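Local atomic coordinates of GCN5-related N-acetyltransferase (PDB entry 7N1L), a protein that probably transfers an acetyl group from acetyl-coenzyme A to an amine acceptor, as other members of the GNAT family do. Residues L44-Y48 / D107-H112. Residues are numbered along the deposited sequence; the frame is centred on the assembly and turned at random.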
loop_
_atom_site.group_PDB
_atom_site.type_symbol
_atom_site.label_atom_id
_atom_site.label_comp_id
_atom_site.label_asym_id
_atom_site.label_seq_id
_atom_site.Cartn_x
_atom_site.Cartn_y
_atom_site.Cartn_z
ATOM N N LEU A 44 -2.575 4.231 -22.203
ATOM C CA LEU A 44 -3.249 4.936 -21.124
ATOM C C LEU A 44 -2.330 5.066 -19.920
ATOM O O LEU A 44 -2.237 6.139 -19.298
ATOM C CB LEU A 44 -4.529 4.189 -20.760
ATOM C CG LEU A 44 -5.711 5.028 -20.310
ATOM C CD1 LEU A 44 -6.078 6.062 -21.405
ATOM C CD2 LEU A 44 -6.892 4.118 -20.011
ATOM N N LEU A 45 -1.638 3.975 -19.583
ATOM C CA LEU A 45 -0.653 4.015 -18.517
ATOM C C LEU A 45 0.508 4.920 -18.898
ATOM O O LEU A 45 1.042 5.647 -18.053
ATOM C CB LEU A 45 -0.171 2.590 -18.209
ATOM C CG LEU A 45 0.871 2.388 -17.089
ATOM C CD1 LEU A 45 0.317 2.778 -15.724
ATOM C CD2 LEU A 45 1.400 0.944 -17.055
ATOM N N ALA A 46 0.908 4.913 -20.174
ATOM C CA ALA A 46 2.019 5.774 -20.566
ATOM C C ALA A 46 1.666 7.253 -20.408
ATOM O O ALA A 46 2.524 8.057 -20.037
ATOM C CB ALA A 46 2.461 5.465 -21.987
ATOM N N SER A 47 0.429 7.644 -20.726
ATOM C CA SER A 47 0.050 9.039 -20.535
ATOM C C SER A 47 0.082 9.422 -19.057
ATOM O O SER A 47 0.565 10.503 -18.702
ATOM C CB SER A 47 -1.347 9.305 -21.109
ATOM O OG SER A 47 -1.393 9.079 -22.503
ATOM N N TYR A 48 -0.412 8.542 -18.179
ATOM C CA TYR A 48 -0.404 8.842 -16.750
ATOM C C TYR A 48 1.012 9.010 -16.232
ATOM O O TYR A 48 1.300 9.953 -15.488
ATOM C CB TYR A 48 -1.132 7.740 -15.987
ATOM C CG TYR A 48 -1.051 7.827 -14.484
ATOM C CD1 TYR A 48 -1.639 8.872 -13.782
ATOM C CD2 TYR A 48 -0.387 6.849 -13.759
ATOM C CE1 TYR A 48 -1.557 8.936 -12.382
ATOM C CE2 TYR A 48 -0.306 6.900 -12.390
ATOM C CZ TYR A 48 -0.876 7.938 -11.704
ATOM O OH TYR A 48 -0.771 7.930 -10.329
ATOM N N ASP A 107 -3.416 3.909 -5.367
ATOM C CA ASP A 107 -2.343 4.877 -5.525
ATOM C C ASP A 107 -2.398 5.594 -6.861
ATOM O O ASP A 107 -1.648 6.549 -7.064
ATOM C CB ASP A 107 -0.970 4.187 -5.381
ATOM C CG ASP A 107 -0.716 3.634 -3.962
ATOM O OD1 ASP A 107 -1.384 4.042 -3.008
ATOM O OD2 ASP A 107 0.133 2.746 -3.814
ATOM N N HIS A 108 -3.194 5.105 -7.807
ATOM C CA HIS A 108 -3.134 5.618 -9.166
ATOM C C HIS A 108 -4.507 5.571 -9.807
ATOM O O HIS A 108 -5.123 4.504 -9.905
ATOM C CB HIS A 108 -2.146 4.802 -10.009
ATOM C CG HIS A 108 -0.805 4.622 -9.371
ATOM N ND1 HIS A 108 0.133 5.633 -9.313
ATOM C CD2 HIS A 108 -0.251 3.555 -8.747
ATOM C CE1 HIS A 108 1.216 5.186 -8.701
ATOM N NE2 HIS A 108 1.005 3.934 -8.339
ATOM N N ILE A 109 -4.940 6.722 -10.309
ATOM C CA ILE A 109 -6.173 6.841 -11.066
ATOM C C ILE A 109 -5.874 7.766 -12.227
ATOM O O ILE A 109 -5.014 8.646 -12.125
ATOM C CB ILE A 109 -7.334 7.359 -10.198
ATOM C CG1 ILE A 109 -8.667 7.173 -10.924
ATOM C CG2 ILE A 109 -7.071 8.812 -9.707
ATOM C CD1 ILE A 109 -9.852 7.145 -9.988
ATOM N N TYR A 110 -6.521 7.503 -13.370
ATOM C CA TYR A 110 -6.265 8.299 -14.562
ATOM C C TYR A 110 -7.431 8.181 -15.533
ATOM O O TYR A 110 -7.897 7.073 -15.823
ATOM C CB TYR A 110 -4.977 7.858 -15.254
ATOM C CG TYR A 110 -4.636 8.699 -16.453
ATOM C CD1 TYR A 110 -4.161 9.972 -16.288
ATOM C CD2 TYR A 110 -4.785 8.220 -17.750
ATOM C CE1 TYR A 110 -3.853 10.766 -17.364
ATOM C CE2 TYR A 110 -4.454 8.997 -18.842
ATOM C CZ TYR A 110 -3.987 10.276 -18.633
ATOM O OH TYR A 110 -3.665 11.111 -19.673
ATOM N N VAL A 111 -7.848 9.322 -16.078
ATOM C CA VAL A 111 -8.858 9.396 -17.129
ATOM C C VAL A 111 -8.242 10.117 -18.319
ATOM O O VAL A 111 -7.655 11.197 -18.162
ATOM C CB VAL A 111 -10.132 10.124 -16.659
ATOM C CG1 VAL A 111 -11.115 10.319 -17.840
ATOM C CG2 VAL A 111 -10.795 9.369 -15.508
ATOM N N HIS A 112 -8.401 9.529 -19.504
ATOM C CA HIS A 112 -7.931 10.141 -20.742
ATOM C C HIS A 112 -8.441 11.568 -20.827
ATOM O O HIS A 112 -9.578 11.849 -20.458
ATOM C CB HIS A 112 -8.444 9.314 -21.913
ATOM C CG HIS A 112 -8.000 9.785 -23.253
ATOM N ND1 HIS A 112 -8.483 10.934 -23.839
ATOM C CD2 HIS A 112 -7.171 9.219 -24.160
ATOM C CE1 HIS A 112 -7.938 11.081 -25.033
ATOM N NE2 HIS A 112 -7.151 10.045 -25.260
HETATM O O HOH W 1 -3.222 9.165 -9.263
#
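The L44 side chain makes two apolar contacts: CG lies 4.2 Å from CD2 of the Y110 ring, and the CD1 branch reaches CB of H112, just past the strand end. One turn on, S47 sets its CB 3.3 Å from the Y110 hydroxyl; since Y110 CD2 and CE2 lie near L44 O, the phenol spans one turn of the helix. Y48 and Y110 form the heart of the contact. The CB of Y48 sits over one face of the Y110 ring, 4.0 Å from the centroid and 23° off the normal, geometry that meets the CH-pi criterion. The two tyrosine side chains run antiparallel, side by side, their ring planes oblique, neither stacked nor edge-to-face. With CG anti to the backbone N (chi1 172°), the Y48 ring extends along the strand toward H108, where OH and ND1 share a hydrogen bond of 2.7 Å whose proton could belong to either. ND1 lies in the plane of the phenol and OH in that of the imidazole, so the bond joins two ring edges. A water hydrogen-bonded to Y48 OH (2.9 Å) accepts a hydrogen bond from I109 N, tying the hydroxyl to the strand backbone. The segment axes cross at 107°, placing helix 38-52 transversely on one face of the GNAT sheet; I109 and V111 point to the opposite face, against helix 120-129. L44 and Y110 also touch F88 of adjacent strand 84-96, while V98 of the second subunit packs on Y48.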